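Local coordinates for protein putative oxidoreductase (Magnetospirillum magnetotacticum, PDB 3C1A) that is a putative oxidoreductase of the GFO/IDH/MocA type that probably binds a nicotinamide dinucleotide in its Rossmann domain to carry out hydride transfer, at residues L13-A18 against V38-S43; L104-A109 against V307-G312; G120-V125 against R285-A290. All blocks are in the same frame, centred on the assembly; numbering follows the deposited sequence.

Contact 1: residues L13-A18 against V38-S43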
ATOM      1  N   LEU A  13       5.585 -19.836  -2.502  1.00 12.09           N
ATOM      2  CA  LEU A  13       4.501 -18.882  -2.473  1.00 12.85           C
ATOM      3  C   LEU A  13       3.385 -19.270  -3.375  1.00 11.57           C
ATOM      4  O   LEU A  13       3.596 -19.880  -4.407  1.00 15.64           O
ATOM      5  CB  LEU A  13       4.973 -17.492  -2.909  1.00 11.52           C
ATOM      6  CG  LEU A  13       6.102 -16.829  -2.153  1.00 15.09           C
ATOM      7  CD1 LEU A  13       6.407 -15.443  -2.806  1.00 16.62           C
ATOM      8  CD2 LEU A  13       5.748 -16.706  -0.687  1.00 12.76           C
ATOM      9  N   ALA A  14       2.173 -18.892  -2.982  1.00 13.06           N
ATOM     10  CA  ALA A  14       1.026 -19.044  -3.856  1.00 12.46           C
ATOM     11  C   ALA A  14       0.307 -17.698  -3.969  1.00 13.23           C
ATOM     12  O   ALA A  14       0.371 -16.873  -3.058  1.00  7.67           O
ATOM     13  CB  ALA A  14       0.088 -20.128  -3.336  1.00 12.88           C
ATOM     14  N   LEU A  15      -0.355 -17.480  -5.103  1.00 12.48           N
ATOM     15  CA  LEU A  15      -1.041 -16.228  -5.368  1.00 12.55           C
ATOM     16  C   LEU A  15      -2.528 -16.475  -5.607  1.00 10.12           C
ATOM     17  O   LEU A  15      -2.929 -17.380  -6.392  1.00 10.72           O
ATOM     18  CB  LEU A  15      -0.399 -15.553  -6.579  1.00 11.97           C
ATOM     19  CG  LEU A  15      -1.037 -14.283  -7.156  1.00 17.25           C
ATOM     20  CD1 LEU A  15      -1.070 -13.194  -6.102  1.00 12.58           C
ATOM     21  CD2 LEU A  15      -0.268 -13.837  -8.399  1.00 14.71           C
ATOM     22  N   ILE A  16      -3.358 -15.743  -4.871  1.00 13.26           N
ATOM     23  CA  ILE A  16      -4.766 -15.821  -5.081  1.00 11.79           C
ATOM     24  C   ILE A  16      -5.089 -14.446  -5.670  1.00 14.15           C
ATOM     25  O   ILE A  16      -4.943 -13.424  -4.988  1.00 14.93           O
ATOM     26  CB  ILE A  16      -5.563 -16.126  -3.808  1.00 13.67           C
ATOM     27  CG1 ILE A  16      -5.146 -17.499  -3.241  1.00 17.93           C
ATOM     28  CG2 ILE A  16      -7.044 -16.054  -4.132  1.00 12.87           C
ATOM     29  CD1 ILE A  16      -5.547 -17.745  -1.814  1.00 10.87           C
ATOM     30  N   GLY A  17      -5.473 -14.431  -6.945  1.00 16.06           N
ATOM     31  CA  GLY A  17      -5.687 -13.190  -7.691  1.00 20.21           C
ATOM     32  C   GLY A  17      -7.042 -13.146  -8.341  1.00 24.18           C
ATOM     33  O   GLY A  17      -7.551 -14.165  -8.791  1.00 23.78           O
ATOM     34  N   ALA A  18      -7.652 -11.970  -8.373  1.00 27.10           N
ATOM     35  CA  ALA A  18      -8.889 -11.771  -9.123  1.00 29.29           C
ATOM     36  C   ALA A  18      -8.932 -10.335  -9.610  1.00 32.38           C
ATOM     37  O   ALA A  18      -8.504  -9.418  -8.901  1.00 30.21           O
ATOM     38  CB  ALA A  18     -10.103 -12.079  -8.256  1.00 29.02           C
ATOM     39  N   VAL A  38       4.368 -21.601  -6.540  1.00 13.71           N
ATOM     40  CA  VAL A  38       4.046 -23.018  -6.603  1.00 11.43           C
ATOM     41  C   VAL A  38       2.559 -23.348  -6.873  1.00 12.99           C
ATOM     42  O   VAL A  38       2.250 -24.449  -7.344  1.00 13.10           O
ATOM     43  CB  VAL A  38       4.559 -23.757  -5.347  1.00 12.83           C
ATOM     44  CG1 VAL A  38       6.008 -23.475  -5.113  1.00 10.77           C
ATOM     45  CG2 VAL A  38       3.720 -23.413  -4.091  1.00 13.12           C
ATOM     46  N   ARG A  39       1.634 -22.449  -6.524  1.00 11.34           N
ATOM     47  CA  ARG A  39       0.245 -22.550  -6.983  1.00 11.92           C
ATOM     48  C   ARG A  39      -0.254 -21.169  -7.347  1.00 11.02           C
ATOM     49  O   ARG A  39       0.219 -20.159  -6.808  1.00 10.74           O
ATOM     50  CB  ARG A  39      -0.727 -23.164  -5.931  1.00 10.56           C
ATOM     51  CG  ARG A  39      -0.305 -24.482  -5.348  1.00 13.66           C
ATOM     52  CD  ARG A  39      -1.478 -25.375  -4.923  1.00 12.08           C
ATOM     53  NE  ARG A  39      -0.973 -26.600  -4.314  1.00  7.79           N
ATOM     54  CZ  ARG A  39      -1.634 -27.750  -4.172  1.00  6.09           C
ATOM     55  NH1 ARG A  39      -2.892 -27.859  -4.535  1.00 13.10           N
ATOM     56  NH2 ARG A  39      -1.032 -28.768  -3.564  1.00 10.55           N
ATOM     57  N   LEU A  40      -1.240 -21.143  -8.235  1.00 13.37           N
ATOM     58  CA  LEU A  40      -1.916 -19.911  -8.670  1.00 11.72           C
ATOM     59  C   LEU A  40      -3.393 -20.166  -8.815  1.00 13.39           C
ATOM     60  O   LEU A  40      -3.785 -21.063  -9.568  1.00 13.38           O
ATOM     61  CB  LEU A  40      -1.359 -19.485 -10.034  1.00 13.52           C
ATOM     62  CG  LEU A  40      -2.003 -18.285 -10.724  1.00 13.46           C
ATOM     63  CD1 LEU A  40      -1.792 -17.011  -9.877  1.00 10.93           C
ATOM     64  CD2 LEU A  40      -1.443 -18.161 -12.162  1.00 15.30           C
ATOM     65  N   ALA A  41      -4.191 -19.417  -8.049  1.00 11.95           N
ATOM     66  CA  ALA A  41      -5.625 -19.344  -8.220  1.00 13.38           C
ATOM     67  C   ALA A  41      -6.013 -17.976  -8.797  1.00 14.00           C
ATOM     68  O   ALA A  41      -6.012 -16.980  -8.092  1.00 13.31           O
ATOM     69  CB  ALA A  41      -6.316 -19.595  -6.906  1.00 12.51           C
ATOM     70  N   SER A  42      -6.329 -17.904 -10.086  1.00 17.73           N
ATOM     71  CA  SER A  42      -6.640 -16.604 -10.709  1.00 23.08           C
ATOM     72  C   SER A  42      -7.790 -16.664 -11.704  1.00 27.73           C
ATOM     73  O   SER A  42      -7.821 -17.552 -12.544  1.00 30.89           O
ATOM     74  CB  SER A  42      -5.435 -16.048 -11.443  1.00 25.60           C
ATOM     75  OG  SER A  42      -5.761 -14.779 -12.006  1.00 28.27           O
ATOM     76  N   SER A  43      -8.708 -15.702 -11.613  1.00 30.14           N
ATOM     77  CA  SER A  43      -9.832 -15.570 -12.567  1.00 32.02           C
ATOM     78  C   SER A  43      -9.372 -14.983 -13.903  1.00 30.16           C
ATOM     79  O   SER A  43     -10.054 -15.091 -14.921  1.00 28.61           O
ATOM     80  CB  SER A  43     -10.920 -14.652 -11.979  1.00 31.91           C
ATOM     81  OG  SER A  43     -10.467 -13.302 -11.838  1.00 37.93           O
TER
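Leu-13 gives its carbonyl O to Val-38 N at 2.8 Å, one rung in a ladder of parallel strands that begins before it. A methyl of the valine sits beside this bond, Val-38 CG2 being 3.5 Å from Leu-13 O. Ala-14 brings only a methyl group, which suits a buried spot against Val-64. Its CB lies 4.1 Å from Arg-39 CB, and the arginine then leads off to salt bridges with Glu-58 and Glu-69. Leu-15 uses both polar atoms of its backbone. Its N donates to Arg-39 O over 3.2 Å, tilted 27° from the carbonyl plane, and its O accepts from Ala-41 N at 2.9 Å, almost in line. Paired in register, Leu-15 and Leu-40 leave the same face, and with each CG anti to its N (chi1 174° and 175°) they lie side by side; Leu-15 CD2 and Leu-40 CD1 meet at 3.8 Å. Ile-16 turns to the other face of the sheet, where the small Ala-41 is its neighbour. Gly-17 N makes a nearly straight bond of 2.8 Å to Ala-41 O, whereas Gly-17 O receives only a weak bond from Ser-43 N. This glycine begins the Gly-X-Gly-X-X-Gly sequence of Rossmann folds, a turn that in relatives lets the dinucleotide approach the backbone closely. At Ala-18 the strand has ended, and Ser-43 OG, bonded weakly to Gly-19 N, lies beside Ala-18 CA and CB. The two strands belong to the beta-alpha-beta unit 11-17, 25-31, 35-42. Strand 72-76 borders 11-17 along its other edge, Val-64 of helix 62-65 covers Ala-14, Ile-16 and Ala-41, and Leu-48 of helix 45-48 packs on Leu-40 and Ser-42.

Contact 2: residues L104-A109 against V307-G312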
ATOM      1  N   LEU A 104     -12.349  -3.172   3.491  1.00 15.69           N
ATOM      2  CA  LEU A 104     -13.142  -1.964   3.340  1.00 13.75           C
ATOM      3  C   LEU A 104     -14.068  -1.857   4.550  1.00 18.29           C
ATOM      4  O   LEU A 104     -15.057  -1.159   4.482  1.00 16.64           O
ATOM      5  CB  LEU A 104     -13.970  -1.983   2.048  1.00 13.98           C
ATOM      6  CG  LEU A 104     -13.225  -2.242   0.736  1.00 11.62           C
ATOM      7  CD1 LEU A 104     -14.243  -2.308  -0.405  1.00 16.13           C
ATOM      8  CD2 LEU A 104     -12.158  -1.202   0.411  1.00 13.32           C
ATOM      9  N   ASP A 105     -13.731  -2.544   5.645  1.00 16.88           N
ATOM     10  CA  ASP A 105     -14.633  -2.681   6.778  1.00 16.62           C
ATOM     11  C   ASP A 105     -13.823  -2.862   8.051  1.00 16.71           C
ATOM     12  O   ASP A 105     -13.008  -3.793   8.130  1.00 15.38           O
ATOM     13  CB  ASP A 105     -15.501  -3.910   6.571  1.00 17.56           C
ATOM     14  CG  ASP A 105     -16.480  -4.095   7.683  1.00 23.04           C
ATOM     15  OD1 ASP A 105     -17.434  -3.299   7.728  1.00 33.39           O
ATOM     16  OD2 ASP A 105     -16.281  -4.974   8.546  1.00 19.26           O
ATOM     17  N   LEU A 106     -14.072  -2.035   9.063  1.00 16.97           N
ATOM     18  CA  LEU A 106     -13.277  -2.105  10.308  1.00 17.10           C
ATOM     19  C   LEU A 106     -13.406  -3.440  11.033  1.00 15.23           C
ATOM     20  O   LEU A 106     -12.398  -4.063  11.371  1.00 15.71           O
ATOM     21  CB  LEU A 106     -13.623  -0.980  11.273  1.00 19.38           C
ATOM     22  CG  LEU A 106     -12.727  -0.820  12.511  1.00 20.36           C
ATOM     23  CD1 LEU A 106     -11.273  -0.644  12.159  1.00 15.23           C
ATOM     24  CD2 LEU A 106     -13.198   0.379  13.284  1.00 21.91           C
ATOM     25  N   ALA A 107     -14.642  -3.888  11.242  1.00 15.88           N
ATOM     26  CA  ALA A 107     -14.898  -5.144  11.942  1.00 17.80           C
ATOM     27  C   ALA A 107     -14.176  -6.337  11.317  1.00 15.48           C
ATOM     28  O   ALA A 107     -13.716  -7.211  12.044  1.00 16.75           O
ATOM     29  CB  ALA A 107     -16.405  -5.409  12.051  1.00 17.35           C
ATOM     30  N   GLU A 108     -14.073  -6.363   9.989  1.00 16.43           N
ATOM     31  CA  GLU A 108     -13.346  -7.439   9.264  1.00 16.08           C
ATOM     32  C   GLU A 108     -11.846  -7.333   9.541  1.00 14.39           C
ATOM     33  O   GLU A 108     -11.128  -8.357   9.722  1.00 14.37           O
ATOM     34  CB  GLU A 108     -13.558  -7.342   7.744  1.00 16.94           C
ATOM     35  CG  GLU A 108     -14.763  -8.048   7.230  1.00 16.61           C
ATOM     36  CD  GLU A 108     -15.098  -7.793   5.764  1.00 18.72           C
ATOM     37  OE1 GLU A 108     -14.265  -7.294   4.945  1.00 20.63           O
ATOM     38  OE2 GLU A 108     -16.244  -8.156   5.419  1.00 24.81           O
ATOM     39  N   ALA A 109     -11.376  -6.086   9.524  1.00 15.05           N
ATOM     40  CA  ALA A 109      -9.991  -5.756   9.849  1.00 14.00           C
ATOM     41  C   ALA A 109      -9.697  -6.282  11.235  1.00 14.51           C
ATOM     42  O   ALA A 109      -8.714  -6.957  11.449  1.00 15.19           O
ATOM     43  CB  ALA A 109      -9.819  -4.285   9.836  1.00 10.72           C
ATOM     44  N   VAL A 307      -5.047   2.099   9.195  1.00 11.19           N
ATOM     45  CA  VAL A 307      -5.398   2.756   7.900  1.00 10.56           C
ATOM     46  C   VAL A 307      -6.891   2.595   7.619  1.00 10.77           C
ATOM     47  O   VAL A 307      -7.530   3.555   7.173  1.00  8.49           O
ATOM     48  CB  VAL A 307      -4.664   2.146   6.725  1.00  5.21           C
ATOM     49  CG1 VAL A 307      -5.235   2.639   5.402  1.00 10.82           C
ATOM     50  CG2 VAL A 307      -3.081   2.392   6.847  1.00  5.17           C
ATOM     51  N   VAL A 308      -7.409   1.373   7.811  1.00 12.56           N
ATOM     52  CA  VAL A 308      -8.852   1.105   7.639  1.00 13.53           C
ATOM     53  C   VAL A 308      -9.703   1.950   8.580  1.00 16.21           C
ATOM     54  O   VAL A 308     -10.807   2.437   8.212  1.00 12.78           O
ATOM     55  CB  VAL A 308      -9.208  -0.402   7.800  1.00 14.90           C
ATOM     56  CG1 VAL A 308     -10.747  -0.627   7.934  1.00  9.44           C
ATOM     57  CG2 VAL A 308      -8.726  -1.226   6.620  1.00  7.74           C
ATOM     58  N   ARG A 309      -9.201   2.161   9.786  1.00 15.93           N
ATOM     59  CA  ARG A 309      -9.941   2.982  10.765  1.00 16.96           C
ATOM     60  C   ARG A 309     -10.068   4.423  10.288  1.00 14.50           C
ATOM     61  O   ARG A 309     -11.132   5.009  10.315  1.00 15.37           O
ATOM     62  CB  ARG A 309      -9.288   2.929  12.150  1.00 18.11           C
ATOM     63  CG  ARG A 309     -10.075   3.759  13.169  1.00 23.80           C
ATOM     64  CD  ARG A 309      -9.551   3.653  14.579  1.00 25.92           C
ATOM     65  NE  ARG A 309      -9.636   2.295  15.087  1.00 27.27           N
ATOM     66  CZ  ARG A 309      -8.592   1.496  15.271  1.00 29.36           C
ATOM     67  NH1 ARG A 309      -7.363   1.906  14.989  1.00 29.07           N
ATOM     68  NH2 ARG A 309      -8.777   0.275  15.745  1.00 36.88           N
ATOM     69  N   VAL A 310      -8.983   4.980   9.790  1.00 14.98           N
ATOM     70  CA  VAL A 310      -8.973   6.353   9.337  1.00 16.39           C
ATOM     71  C   VAL A 310      -9.846   6.489   8.076  1.00 17.01           C
ATOM     72  O   VAL A 310     -10.551   7.474   7.906  1.00 16.95           O
ATOM     73  CB  VAL A 310      -7.527   6.814   8.975  1.00 15.21           C
ATOM     74  CG1 VAL A 310      -7.549   8.175   8.288  1.00 15.60           C
ATOM     75  CG2 VAL A 310      -6.617   6.832  10.184  1.00 12.48           C
ATOM     76  N   LEU A 311      -9.759   5.521   7.161  1.00 16.54           N
ATOM     77  CA  LEU A 311     -10.510   5.639   5.921  1.00 15.90           C
ATOM     78  C   LEU A 311     -12.003   5.647   6.204  1.00 16.29           C
ATOM     79  O   LEU A 311     -12.745   6.442   5.608  1.00 18.12           O
ATOM     80  CB  LEU A 311     -10.143   4.529   4.966  1.00 13.98           C
ATOM     81  CG  LEU A 311      -8.736   4.680   4.402  1.00 10.31           C
ATOM     82  CD1 LEU A 311      -8.434   3.477   3.593  1.00  9.20           C
ATOM     83  CD2 LEU A 311      -8.684   5.978   3.586  1.00 13.71           C
ATOM     84  N   GLY A 312     -12.434   4.786   7.123  1.00 17.65           N
ATOM     85  CA  GLY A 312     -13.828   4.763   7.566  1.00 19.83           C
ATOM     86  C   GLY A 312     -14.285   6.055   8.228  1.00 22.88           C
ATOM     87  O   GLY A 312     -15.435   6.465   8.033  1.00 24.87           O
TER
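Val-308 CG1 is the point of closest approach, lying 3.8 Å from Leu-106 CA and equally near Asp-105 C, at the very start of a helix. It gets there because CG1 stands anti to the backbone N (chi1 167°). Valine is short, so the backbones can approach, Leu-106 CA to Val-308 CA being 6.1 Å, and its branch at CB puts a methyl at the contact. Ala-109, one turn on, adds its CB at 4.2 Å from the same Val-308 CG1; a methyl fits where the CB bond points toward the other helix. Leu-106 CD1 lies against Arg-309 CB at 4.1 Å, while Leu-106 CD2 stands obliquely to the guanidinium. No hydrogen bond joins the segments. The contact joins helix 106-119, the crossover of the beta-alpha-beta unit between parallel strands 95-99 and 123-126, to the last helix, 301-314. Asp-105 sets the first turn as N-cap, its OD2 accepting from Glu-108 N at 3.0 Å on the anti side of the carboxylate, 22° out of its plane. Its carbonyl O takes Ala-109 N at 3.1 Å and is also hydrogen-bonded to Thr-103 OG1, and Thr-103 in turn packs against Val-308 and Ala-109. Farther out, Leu-305 on helix 301-314 touches both Leu-106 and Ala-109, extending the apolar seam by about one turn.

Contact 3: residues G120-V125 against R285-A290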
ATOM      1  N   GLY A 120      -0.549 -16.495  15.942  1.00 17.87           N
ATOM      2  CA  GLY A 120       0.832 -16.049  15.654  1.00 16.79           C
ATOM      3  C   GLY A 120       1.278 -15.950  14.201  1.00 15.96           C
ATOM      4  O   GLY A 120       2.467 -15.714  13.953  1.00 18.96           O
ATOM      5  N   VAL A 121       0.365 -16.079  13.241  1.00 13.67           N
ATOM      6  CA  VAL A 121       0.710 -16.082  11.803  1.00 10.77           C
ATOM      7  C   VAL A 121       1.139 -14.682  11.325  1.00  9.43           C
ATOM      8  O   VAL A 121       0.531 -13.677  11.671  1.00 15.50           O
ATOM      9  CB  VAL A 121      -0.453 -16.669  10.912  1.00 12.09           C
ATOM     10  CG1 VAL A 121      -0.308 -16.337   9.497  1.00  8.83           C
ATOM     11  CG2 VAL A 121      -0.669 -18.203  11.137  1.00 13.66           C
HETATM   12  N   MSE A 122       2.203 -14.620  10.538  1.00 11.47           N
HETATM   13  CA  MSE A 122       2.703 -13.354  10.032  1.00  8.27           C
HETATM   14  C   MSE A 122       1.760 -12.826   8.908  1.00 10.65           C
HETATM   15  O   MSE A 122       1.469 -13.550   7.967  1.00 11.94           O
HETATM   16  CB  MSE A 122       4.131 -13.543   9.527  1.00  9.27           C
HETATM   17  CG  MSE A 122       4.768 -12.273   9.233  1.00  3.95           C
HETATM   18 SE   MSE A 122       6.465 -12.686   8.382  0.75 10.05          SE
HETATM   19  CE  MSE A 122       6.003 -12.961   6.562  1.00 12.67           C
ATOM     20  N   VAL A 123       1.239 -11.591   9.062  1.00  7.85           N
ATOM     21  CA  VAL A 123       0.399 -10.939   8.054  1.00 10.35           C
ATOM     22  C   VAL A 123       0.958  -9.557   7.768  1.00 12.36           C
ATOM     23  O   VAL A 123       1.084  -8.732   8.674  1.00 13.91           O
ATOM     24  CB  VAL A 123      -1.118 -10.858   8.503  1.00 10.35           C
ATOM     25  CG1 VAL A 123      -2.023 -10.113   7.437  1.00 10.14           C
ATOM     26  CG2 VAL A 123      -1.602 -12.267   8.788  1.00  8.40           C
ATOM     27  N   TRP A 124       1.365  -9.335   6.518  1.00 12.28           N
ATOM     28  CA  TRP A 124       1.832  -8.043   6.078  1.00 13.06           C
ATOM     29  C   TRP A 124       0.784  -7.482   5.154  1.00 13.33           C
ATOM     30  O   TRP A 124       0.124  -8.235   4.436  1.00  9.73           O
ATOM     31  CB  TRP A 124       3.147  -8.177   5.308  1.00  9.41           C
ATOM     32  CG  TRP A 124       4.371  -8.503   6.119  1.00 12.36           C
ATOM     33  CD1 TRP A 124       4.420  -8.992   7.381  1.00 14.89           C
ATOM     34  CD2 TRP A 124       5.735  -8.378   5.692  1.00  7.95           C
ATOM     35  NE1 TRP A 124       5.733  -9.191   7.783  1.00  9.94           N
ATOM     36  CE2 TRP A 124       6.559  -8.798   6.771  1.00  9.80           C
ATOM     37  CE3 TRP A 124       6.340  -7.936   4.529  1.00 11.46           C
ATOM     38  CZ2 TRP A 124       7.952  -8.793   6.697  1.00 12.46           C
ATOM     39  CZ3 TRP A 124       7.732  -7.947   4.463  1.00 11.15           C
ATOM     40  CH2 TRP A 124       8.504  -8.366   5.536  1.00  9.98           C
ATOM     41  N   VAL A 125       0.618  -6.154   5.169  1.00 12.95           N
ATOM     42  CA  VAL A 125      -0.212  -5.505   4.180  1.00  9.68           C
ATOM     43  C   VAL A 125       0.688  -4.795   3.133  1.00  8.75           C
ATOM     44  O   VAL A 125       1.660  -4.123   3.474  1.00 12.82           O
ATOM     45  CB  VAL A 125      -1.184  -4.542   4.795  1.00 10.03           C
ATOM     46  CG1 VAL A 125      -1.992  -3.832   3.703  1.00  7.07           C
ATOM     47  CG2 VAL A 125      -2.092  -5.297   5.802  1.00  2.00           C
ATOM     48  N   ARG A 285      10.304  -9.498  -2.070  1.00 12.56           N
ATOM     49  CA  ARG A 285      11.600 -10.033  -1.607  1.00 13.62           C
ATOM     50  C   ARG A 285      11.683 -10.099  -0.086  1.00 11.56           C
ATOM     51  O   ARG A 285      11.978 -11.149   0.475  1.00 10.07           O
ATOM     52  CB  ARG A 285      12.760  -9.206  -2.163  1.00 14.86           C
ATOM     53  CG  ARG A 285      14.145  -9.774  -1.822  1.00 16.58           C
ATOM     54  CD  ARG A 285      15.281  -8.910  -2.321  1.00 20.45           C
ATOM     55  NE  ARG A 285      15.134  -7.528  -1.899  1.00 18.15           N
ATOM     56  CZ  ARG A 285      15.524  -7.056  -0.729  1.00 17.00           C
ATOM     57  NH1 ARG A 285      16.122  -7.854   0.148  1.00 21.01           N
ATOM     58  NH2 ARG A 285      15.330  -5.781  -0.448  1.00 20.65           N
ATOM     59  N   LEU A 286      11.415  -8.984   0.580  1.00 10.81           N
ATOM     60  CA  LEU A 286      11.388  -8.943   2.033  1.00 12.61           C
ATOM     61  C   LEU A 286      10.378  -9.901   2.645  1.00 13.13           C
ATOM     62  O   LEU A 286      10.695 -10.630   3.597  1.00 12.03           O
ATOM     63  CB  LEU A 286      11.115  -7.533   2.527  1.00 13.50           C
ATOM     64  CG  LEU A 286      12.277  -6.562   2.278  1.00 13.31           C
ATOM     65  CD1 LEU A 286      11.812  -5.149   2.733  1.00 12.22           C
ATOM     66  CD2 LEU A 286      13.565  -7.037   2.953  1.00 12.00           C
ATOM     67  N   PHE A 287       9.162  -9.903   2.119  1.00 15.92           N
ATOM     68  CA  PHE A 287       8.098 -10.767   2.638  1.00 13.08           C
ATOM     69  C   PHE A 287       8.555 -12.215   2.528  1.00 11.47           C
ATOM     70  O   PHE A 287       8.564 -12.908   3.514  1.00 12.47           O
ATOM     71  CB  PHE A 287       6.773 -10.559   1.893  1.00 11.23           C
ATOM     72  CG  PHE A 287       5.731 -11.564   2.220  1.00 17.03           C
ATOM     73  CD1 PHE A 287       5.023 -11.498   3.427  1.00 12.42           C
ATOM     74  CD2 PHE A 287       5.422 -12.586   1.325  1.00 14.92           C
ATOM     75  CE1 PHE A 287       4.064 -12.468   3.752  1.00 18.04           C
ATOM     76  CE2 PHE A 287       4.404 -13.554   1.643  1.00  9.24           C
ATOM     77  CZ  PHE A 287       3.762 -13.513   2.827  1.00 12.04           C
ATOM     78  N   ALA A 288       8.991 -12.639   1.354  1.00 12.58           N
ATOM     79  CA  ALA A 288       9.403 -14.049   1.183  1.00 12.85           C
ATOM     80  C   ALA A 288      10.525 -14.366   2.160  1.00 13.09           C
ATOM     81  O   ALA A 288      10.565 -15.450   2.758  1.00 14.68           O
ATOM     82  CB  ALA A 288       9.792 -14.356  -0.253  1.00 13.05           C
ATOM     83  N   GLY A 289      11.394 -13.378   2.384  1.00 14.71           N
ATOM     84  CA  GLY A 289      12.510 -13.519   3.319  1.00 13.63           C
ATOM     85  C   GLY A 289      12.161 -13.622   4.787  1.00 15.99           C
ATOM     86  O   GLY A 289      12.961 -14.117   5.581  1.00 21.34           O
ATOM     87  N   ALA A 290      10.975 -13.171   5.157  1.00 14.81           N
ATOM     88  CA  ALA A 290      10.547 -13.223   6.525  1.00 10.39           C
ATOM     89  C   ALA A 290       9.687 -14.456   6.835  1.00 12.87           C
ATOM     90  O   ALA A 290       9.386 -14.735   7.997  1.00 16.59           O
ATOM     91  CB  ALA A 290       9.862 -11.942   6.868  1.00 11.59           C
TER
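Met-122, a selenomethionine here, has CG anti to its backbone N (chi1 -170°) and a bend at its last torsion (chi3 83°) that sets CE 3.4 Å from Phe-287 CE1. The selenium itself rests against Ala-290, with Met-122 SE 3.8 Å from Ala-290 CB. The unbranched methionine chain is long enough to bring CE into the angle between a phenyl ring and an indole: CE also lies above Trp-124, out toward the rim. Phe-287 approaches that same face of the indole, and the two rings form an edge-to-face pair, the phenyl edge directed at the Trp-124 face. The centroids of the Phe-287 ring and the five-membered ring of Trp-124 are 5.7 Å apart and the planes meet at 68°. The six-membered ring of Trp-124 meets the helix backbone and Ala-290. Trp-124 CZ3 comes to 3.4 Å from Phe-287 N, Trp-124 CZ2 to 3.7 Å from Ala-290 CB, and Leu-286 CB lies at the indole edge, in its plane. The small Ala-290 lets both the indole and the selenium come close to its CB. The segment axes run nearly antiparallel, 10.5 Å apart, so helix 279-290 packs on strand 123-126, the outermost strand of the parallel Rossmann sheet, and Leu-97 of the adjoining strand 95-99 touches both aromatic residues. No hydrogen bond crosses this buried contact; the indole NE1 is satisfied by Glu-295 O. Cohesion therefore probably comes from burial of apolar surface and close van der Waals packing, perhaps with a small electrostatic contribution from the edge-to-face pair.

How the contacts relate
Contact 1 and contact 3 reach the same parallel sheet, their centres 17 Å apart, and they touch where Leu-13 CD2 meets Phe-287 CE2 at 4.1 Å. Helix 279-290 thus packs on the middle and the edge of that sheet. Contact 2 stands apart, its centre 21 Å from that of contact 3 and 25 Å from that of contact 1. Chain connections link it to contact 3: helix 106-119 precedes strand 123-126, and helix 279-290 precedes helix 301-314. The probable dinucleotide site begins at the glycine-rich turn after strand 11-17 of contact 1. The Glu-Lys-Pro sequence, whose lysine acts in catalysis in several relatives, runs from the end of strand 95-99 into the loop before helix 106-119.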